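Local coordinates for N-acetylmuramoyl-l-alanine amidase AMID (Escherichia coli, PDB 2WKX), which hydrolyses the amide bond between N-acetylmuramoyl groups and L-amino acids in cell-wall glycopeptides, using a catalytic zinc ion, at the interface of chains A and B. Sequence-based numbering; all coordinates share one arbitrary frame. Chains: chain A/B, N-acetylmuramoyl-l-alanine amidase AMID.

Contact 1: the interface of chains A and B. Residues chain A 69-70, 72, 132-133, 136; chain B 12-14.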
ATOM      1  N   LYS A  69      -6.055  33.890   8.854  1.00 13.73           N
ATOM      2  CA  LYS A  69      -5.886  32.432   8.883  1.00 10.83           C
ATOM      3  C   LYS A  69      -4.425  32.041   9.031  1.00  9.49           C
ATOM      4  O   LYS A  69      -3.570  32.698   8.430  1.00  9.13           O
ATOM      5  CB  LYS A  69      -6.385  31.789   7.582  1.00 12.52           C
ATOM      6  CG  LYS A  69      -7.814  32.123   7.176  1.00 15.76           C
ATOM      7  CD  LYS A  69      -8.135  31.440   5.864  1.00 15.90           C
ATOM      8  CE  LYS A  69      -9.506  31.852   5.406  1.00 19.23           C
ATOM      9  NZ  LYS A  69      -9.710  31.306   4.051  1.00 21.28           N
ATOM     10  N   PRO A  70      -4.137  30.954   9.795  1.00  8.30           N
ATOM     11  CA  PRO A  70      -2.765  30.425   9.885  1.00  7.29           C
ATOM     12  C   PRO A  70      -2.312  29.827   8.548  1.00  7.50           C
ATOM     13  O   PRO A  70      -3.112  29.164   7.872  1.00  9.84           O
ATOM     14  CB  PRO A  70      -2.872  29.312  10.945  1.00  7.71           C
ATOM     15  CG  PRO A  70      -4.309  28.865  10.910  1.00  8.62           C
ATOM     16  CD  PRO A  70      -5.088  30.156  10.595  1.00  7.92           C
ATOM     17  N   ILE A  72      -0.077  27.170   6.431  1.00  6.58           N
ATOM     18  CA  ILE A  72       0.552  25.845   6.477  1.00  8.31           C
ATOM     19  C   ILE A  72       1.183  25.562   5.106  1.00  9.56           C
ATOM     20  O   ILE A  72       0.604  25.932   4.080  1.00  8.45           O
ATOM     21  CB  ILE A  72      -0.498  24.741   6.862  1.00  9.14           C
ATOM     22  CG1 ILE A  72      -1.017  24.923   8.302  1.00  8.77           C
ATOM     23  CG2 ILE A  72       0.069  23.312   6.705  1.00  7.44           C
ATOM     24  CD1 ILE A  72      -2.318  24.102   8.610  1.00  9.84           C
ATOM     25  N   PRO A 132      -8.238  22.138  11.803  1.00  9.93           N
ATOM     26  CA  PRO A 132      -9.016  22.169  10.535  1.00 11.06           C
ATOM     27  C   PRO A 132      -8.365  21.421   9.370  1.00 10.60           C
ATOM     28  O   PRO A 132      -9.076  20.834   8.550  1.00  8.46           O
ATOM     29  CB  PRO A 132      -9.146  23.672  10.205  1.00 11.49           C
ATOM     30  CG  PRO A 132      -8.006  24.319  10.950  1.00 11.48           C
ATOM     31  CD  PRO A 132      -7.887  23.507  12.231  1.00  8.42           C
ATOM     32  N   LEU A 133      -7.036  21.438   9.280  1.00  9.69           N
ATOM     33  CA  LEU A 133      -6.368  20.697   8.209  1.00  9.76           C
ATOM     34  C   LEU A 133      -6.635  19.190   8.368  1.00  8.70           C
ATOM     35  O   LEU A 133      -7.019  18.510   7.394  1.00  7.16           O
ATOM     36  CB  LEU A 133      -4.853  20.984   8.169  1.00  9.20           C
ATOM     37  CG  LEU A 133      -4.047  20.059   7.227  1.00 10.81           C
ATOM     38  CD1 LEU A 133      -4.519  20.162   5.763  1.00 12.30           C
ATOM     39  CD2 LEU A 133      -2.546  20.329   7.349  1.00 11.68           C
ATOM     40  N   ASP A 136     -10.196  18.280   7.539  1.00  9.01           N
ATOM     41  CA  ASP A 136     -10.405  18.277   6.082  1.00  9.19           C
ATOM     42  C   ASP A 136      -9.882  16.992   5.439  1.00  9.83           C
ATOM     43  O   ASP A 136     -10.594  16.384   4.635  1.00  8.95           O
ATOM     44  CB  ASP A 136      -9.767  19.494   5.405  1.00  8.24           C
ATOM     45  CG  ASP A 136     -10.544  20.785   5.630  1.00 13.21           C
ATOM     46  OD1 ASP A 136     -11.665  20.770   6.200  1.00 14.09           O
ATOM     47  OD2 ASP A 136     -10.011  21.830   5.197  1.00 12.13           O
TER
ATOM     48  N   GLU B  12     -10.855  26.662   4.802  1.00 23.14           N
ATOM     49  CA  GLU B  12     -11.616  27.084   5.976  1.00 22.18           C
ATOM     50  C   GLU B  12     -10.799  26.848   7.249  1.00 21.11           C
ATOM     51  O   GLU B  12     -10.548  25.702   7.641  1.00 19.80           O
ATOM     52  CB  GLU B  12     -12.972  26.379   6.045  1.00 25.39           C
ATOM     53  CG  GLU B  12     -13.796  26.782   7.253  1.00 30.14           C
ATOM     54  CD  GLU B  12     -15.279  26.687   6.998  1.00 33.55           C
ATOM     55  OE1 GLU B  12     -15.827  27.613   6.357  1.00 35.77           O
ATOM     56  OE2 GLU B  12     -15.892  25.694   7.447  1.00 34.74           O
ATOM     57  N   GLY B  13     -10.395  27.948   7.881  1.00 19.31           N
ATOM     58  CA  GLY B  13      -9.613  27.891   9.106  1.00 17.90           C
ATOM     59  C   GLY B  13      -8.102  27.868   8.921  1.00 15.09           C
ATOM     60  O   GLY B  13      -7.379  27.849   9.910  1.00 15.65           O
ATOM     61  N   TYR B  14      -7.629  27.860   7.673  1.00 12.31           N
ATOM     62  CA  TYR B  14      -6.190  27.886   7.364  1.00 11.22           C
ATOM     63  C   TYR B  14      -5.975  28.200   5.885  1.00 12.58           C
ATOM     64  O   TYR B  14      -6.917  28.140   5.082  1.00 12.38           O
ATOM     65  CB  TYR B  14      -5.484  26.551   7.718  1.00 10.12           C
ATOM     66  CG  TYR B  14      -5.988  25.359   6.919  1.00  9.32           C
ATOM     67  CD1 TYR B  14      -5.270  24.870   5.822  1.00  7.53           C
ATOM     68  CD2 TYR B  14      -7.207  24.758   7.235  1.00  8.74           C
ATOM     69  CE1 TYR B  14      -5.744  23.758   5.067  1.00  8.77           C
ATOM     70  CE2 TYR B  14      -7.694  23.675   6.495  1.00  8.74           C
ATOM     71  CZ  TYR B  14      -6.962  23.185   5.414  1.00  9.24           C
ATOM     72  OH  TYR B  14      -7.432  22.116   4.683  1.00 10.32           O
TER
HETATM   73  O   HOH W   1     -11.642  23.724   4.291  1.00 34.05           O
HETATM   74  O   HOH W   2     -11.971  23.241   7.745  1.00 40.46           O
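The N-terminal arm of chain B lays B:Tyr14 on helix 124-141 of chain A, part of the zinc amidase (Amidase_2) fold, against A:Pro132, A:Leu133 and A:Asp136. Strand 69-74 of the same subunit flanks the tyrosine on another side. The torsion that turns the ring toward the helix places CG between the backbone N and the carbonyl carbon (chi1 63°). A:Leu133 crosses the tyrosine at about a right angle and puts its CB over one face, toward the rim; its backbone also comes close, with CA 3.7 Å from B:Tyr14 CE2. A:Pro132 runs antiparallel to the tyrosine side chain, its CB 3.7 Å from B:Tyr14 CD2. From the strand, the A:Ile72 methyl CD1 reaches the base of the ring, 4.1 Å from B:Tyr14 CB, while the A:Lys69 CB lies against the tyrosine backbone. A:Pro70 turns its ring carbons CG and CD toward the carbonyl oxygen of B:Gly13.

At the far end of the ring, B:Tyr14 and A:Asp136 meet tip to tip. The phenol OH donates a hydrogen bond of 2.6 Å to the carboxylate oxygen OD2 of A:Asp136, arriving on its anti side and 16° out of the carboxylate plane. The carboxylate is turned 48° from the ring plane. This bond fixes the position of the phenol tip. Two waters extend the grip to the backbone of B:Glu12, a poorly ordered residue: water 1 links A:Asp136 OD2 to B:Glu12 N, and water 2 lies 2.9 Å from A:Asp136 OD1 and 2.8 Å from the carbonyl oxygen B:Glu12 O.

Contact 2: the interface of chains A and B. Residues chain A 8, 15-17, 19; chain B 66, 71-73.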
ATOM      1  N   ILE A   8     -18.424   9.168 -22.331  1.00 25.30           N
ATOM      2  CA  ILE A   8     -17.471   8.616 -23.297  1.00 26.35           C
ATOM      3  C   ILE A   8     -16.251   9.533 -23.346  1.00 27.36           C
ATOM      4  O   ILE A   8     -16.375  10.733 -23.607  1.00 28.37           O
ATOM      5  CB  ILE A   8     -18.071   8.429 -24.731  1.00 25.54           C
ATOM      6  CG1 ILE A   8     -19.332   7.546 -24.719  1.00 23.31           C
ATOM      7  CG2 ILE A   8     -17.016   7.872 -25.701  1.00 26.83           C
ATOM      8  CD1 ILE A   8     -19.193   6.166 -24.053  1.00 22.42           C
ATOM      9  N   GLN A  15     -11.370   4.292 -26.819  1.00 10.59           N
ATOM     10  CA  GLN A  15     -12.196   5.197 -26.026  1.00 11.88           C
ATOM     11  C   GLN A  15     -12.653   4.530 -24.732  1.00 11.80           C
ATOM     12  O   GLN A  15     -12.719   3.287 -24.652  1.00 11.08           O
ATOM     13  CB  GLN A  15     -13.369   5.754 -26.836  1.00 15.25           C
ATOM     14  CG  GLN A  15     -14.315   4.719 -27.346  1.00 15.52           C
ATOM     15  CD  GLN A  15     -15.565   5.301 -28.021  1.00 15.96           C
ATOM     16  OE1 GLN A  15     -16.614   4.676 -27.952  1.00 16.54           O
ATOM     17  NE2 GLN A  15     -15.455   6.454 -28.681  1.00 18.56           N
ATOM     18  N   LEU A  16     -12.965   5.350 -23.728  1.00  9.30           N
ATOM     19  CA  LEU A  16     -13.422   4.828 -22.436  1.00 10.79           C
ATOM     20  C   LEU A  16     -14.890   5.140 -22.192  1.00 11.76           C
ATOM     21  O   LEU A  16     -15.331   6.281 -22.342  1.00 13.18           O
ATOM     22  CB  LEU A  16     -12.579   5.361 -21.260  1.00  8.78           C
ATOM     23  CG  LEU A  16     -11.122   4.921 -21.273  1.00  8.87           C
ATOM     24  CD1 LEU A  16     -10.358   5.708 -20.206  1.00  9.74           C
ATOM     25  CD2 LEU A  16     -11.001   3.402 -21.071  1.00  6.66           C
ATOM     26  N   ASP A  17     -15.634   4.104 -21.812  1.00 11.00           N
ATOM     27  CA  ASP A  17     -17.026   4.260 -21.427  1.00  9.64           C
ATOM     28  C   ASP A  17     -17.089   4.271 -19.890  1.00  9.55           C
ATOM     29  O   ASP A  17     -16.826   3.258 -19.224  1.00  8.35           O
ATOM     30  CB  ASP A  17     -17.840   3.121 -22.046  1.00  9.16           C
ATOM     31  CG  ASP A  17     -19.333   3.294 -21.871  1.00 12.12           C
ATOM     32  OD1 ASP A  17     -19.773   3.945 -20.897  1.00 12.99           O
ATOM     33  OD2 ASP A  17     -20.066   2.753 -22.723  1.00 12.73           O
ATOM     34  N   ARG A  19     -19.814   5.140 -18.004  1.00 13.58           N
ATOM     35  CA  ARG A  19     -21.221   5.247 -17.589  1.00 15.77           C
ATOM     36  C   ARG A  19     -21.636   4.340 -16.434  1.00 16.68           C
ATOM     37  O   ARG A  19     -22.560   4.664 -15.687  1.00 17.79           O
ATOM     38  CB  ARG A  19     -22.149   5.011 -18.781  1.00 17.65           C
ATOM     39  CG  ARG A  19     -22.152   6.143 -19.785  1.00 19.88           C
ATOM     40  CD  ARG A  19     -22.746   5.646 -21.090  1.00 21.09           C
ATOM     41  NE  ARG A  19     -22.890   6.730 -22.053  1.00 25.50           N
ATOM     42  CZ  ARG A  19     -22.975   6.563 -23.370  1.00 26.56           C
ATOM     43  NH1 ARG A  19     -22.917   5.346 -23.908  1.00 26.09           N
ATOM     44  NH2 ARG A  19     -23.102   7.626 -24.154  1.00 28.26           N
TER
ATOM     45  N   TYR B  66     -16.203   2.482 -32.233  1.00 16.57           N
ATOM     46  CA  TYR B  66     -16.900   3.744 -32.476  1.00 19.22           C
ATOM     47  C   TYR B  66     -15.834   4.794 -32.715  1.00 19.89           C
ATOM     48  O   TYR B  66     -14.829   4.826 -31.993  1.00 15.88           O
ATOM     49  CB  TYR B  66     -17.720   4.179 -31.261  1.00 20.74           C
ATOM     50  CG  TYR B  66     -18.710   3.155 -30.777  1.00 22.38           C
ATOM     51  CD1 TYR B  66     -18.373   2.273 -29.751  1.00 18.84           C
ATOM     52  CD2 TYR B  66     -19.984   3.065 -31.346  1.00 23.10           C
ATOM     53  CE1 TYR B  66     -19.274   1.331 -29.301  1.00 21.01           C
ATOM     54  CE2 TYR B  66     -20.898   2.111 -30.902  1.00 23.05           C
ATOM     55  CZ  TYR B  66     -20.531   1.257 -29.873  1.00 23.13           C
ATOM     56  OH  TYR B  66     -21.413   0.310 -29.422  1.00 24.88           O
ATOM     57  N   ARG B  71     -13.871   0.353 -27.909  1.00  7.39           N
ATOM     58  CA  ARG B  71     -14.403   0.871 -26.643  1.00  7.46           C
ATOM     59  C   ARG B  71     -14.058  -0.061 -25.482  1.00  9.33           C
ATOM     60  O   ARG B  71     -14.273  -1.284 -25.566  1.00  8.38           O
ATOM     61  CB  ARG B  71     -15.925   1.068 -26.726  1.00  9.04           C
ATOM     62  CG  ARG B  71     -16.559   1.628 -25.454  1.00  7.97           C
ATOM     63  CD  ARG B  71     -18.043   1.950 -25.664  1.00 10.15           C
ATOM     64  NE  ARG B  71     -18.189   3.177 -26.437  1.00 10.88           N
ATOM     65  CZ  ARG B  71     -19.359   3.728 -26.766  1.00 14.59           C
ATOM     66  NH1 ARG B  71     -20.502   3.169 -26.382  1.00 15.14           N
ATOM     67  NH2 ARG B  71     -19.388   4.837 -27.487  1.00 12.67           N
ATOM     68  N   ILE B  72     -13.526   0.545 -24.420  1.00  6.58           N
ATOM     69  CA  ILE B  72     -13.173  -0.132 -23.166  1.00  8.31           C
ATOM     70  C   ILE B  72     -13.980   0.509 -22.027  1.00  9.56           C
ATOM     71  O   ILE B  72     -14.179   1.727 -22.032  1.00  8.45           O
ATOM     72  CB  ILE B  72     -11.627  -0.037 -22.896  1.00  9.14           C
ATOM     73  CG1 ILE B  72     -10.815  -0.817 -23.948  1.00  8.77           C
ATOM     74  CG2 ILE B  72     -11.246  -0.539 -21.486  1.00  7.44           C
ATOM     75  CD1 ILE B  72      -9.288  -0.456 -23.957  1.00  9.84           C
ATOM     76  N   TRP B  73     -14.433  -0.291 -21.055  1.00  7.12           N
ATOM     77  CA  TRP B  73     -15.218   0.233 -19.944  1.00  7.56           C
ATOM     78  C   TRP B  73     -14.322   0.577 -18.766  1.00  8.43           C
ATOM     79  O   TRP B  73     -13.431  -0.207 -18.422  1.00  8.29           O
ATOM     80  CB  TRP B  73     -16.297  -0.756 -19.507  1.00  9.54           C
ATOM     81  CG  TRP B  73     -17.583  -0.587 -20.294  1.00  9.65           C
ATOM     82  CD1 TRP B  73     -18.765  -0.076 -19.828  1.00 10.81           C
ATOM     83  CD2 TRP B  73     -17.794  -0.891 -21.679  1.00  8.31           C
ATOM     84  NE1 TRP B  73     -19.711  -0.064 -20.838  1.00 10.55           N
ATOM     85  CE2 TRP B  73     -19.141  -0.562 -21.981  1.00 10.01           C
ATOM     86  CE3 TRP B  73     -16.983  -1.425 -22.692  1.00  8.55           C
ATOM     87  CZ2 TRP B  73     -19.696  -0.740 -23.259  1.00 10.95           C
ATOM     88  CZ3 TRP B  73     -17.547  -1.605 -23.975  1.00  9.80           C
ATOM     89  CH2 TRP B  73     -18.887  -1.261 -24.234  1.00 10.65           C
TER
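A:Gln15 and B:Arg71 cross obliquely where strand 15-17 of one amidase arm pairs in parallel with strand 69-74 of the other subunit, an intermolecular extension of the beta-sheet. The side-chain amide of A:Gln15 is nearly coplanar with the guanidinium, 15° apart, and its oxygen OE1 sits at the guanidinium edge. Two nitrogens of B:Arg71 share that oxygen from the flank of the guanidinium: NE donates at 2.6 Å to A:Gln15 OE1 and NH2 at 2.8 Å to the same atom. Both donors tilt somewhat from the carbonyl plane, and the bonds bend at their hydrogens, as expected when one acceptor is shared. A bend at chi3 (-76°) swings the guanidinium round to this position.

Its two faces are covered from different chains. B:Tyr66 of strand 65-66 brings CD1 over one face, toward the rim, while the A:Ile8 methyl CD1 lies over the centre of the other, 3.7 Å from B:Arg71 CZ. That same methyl also covers the guanidinium of A:Arg19, which stands perpendicular to the first. The nearness of the two cations would be expected to be partly offset by A:Asp17, whose OD2 forms a long salt bridge of 3.7 Å with B:Arg71 NH1.

A:Asp17 lies alongside B:Trp73, the two side chains pointing the same way, with CB over the face of the five-membered ring in a CH-pi contact. With CG anti to the backbone N (chi1 -172°), the carboxylate lies over the indole, OD2 toward the rim. Its other oxygen, OD1, is held within the arm by A:Arg19 N at 3.1 Å. Main-chain bonds lock the strands on either side of A:Leu16: B:Ile72 N donates to A:Gln15 O at 2.9 Å, and A:Asp17 N to B:Ile72 O at 2.8 Å.

The centres of contact 1 and contact 2 lie about 40 Å apart, yet the two-fold symmetry makes them neighbouring stretches of one arm exchange. Contact 1 uses residues 12-14 and contact 2 residues 8, 15-17 and 19 of the arm, and both dock on strand 69-74 of the partner. Position 72 serves in both, through its side-chain methyl in contact 1, and through both backbone and side chain in contact 2. Each subunit thus both gives and receives an arm. The centre of contact 1 lies about 13 Å from A:Glu104, the active-site proton acceptor. The exchanged dimer may or may not be the biological form.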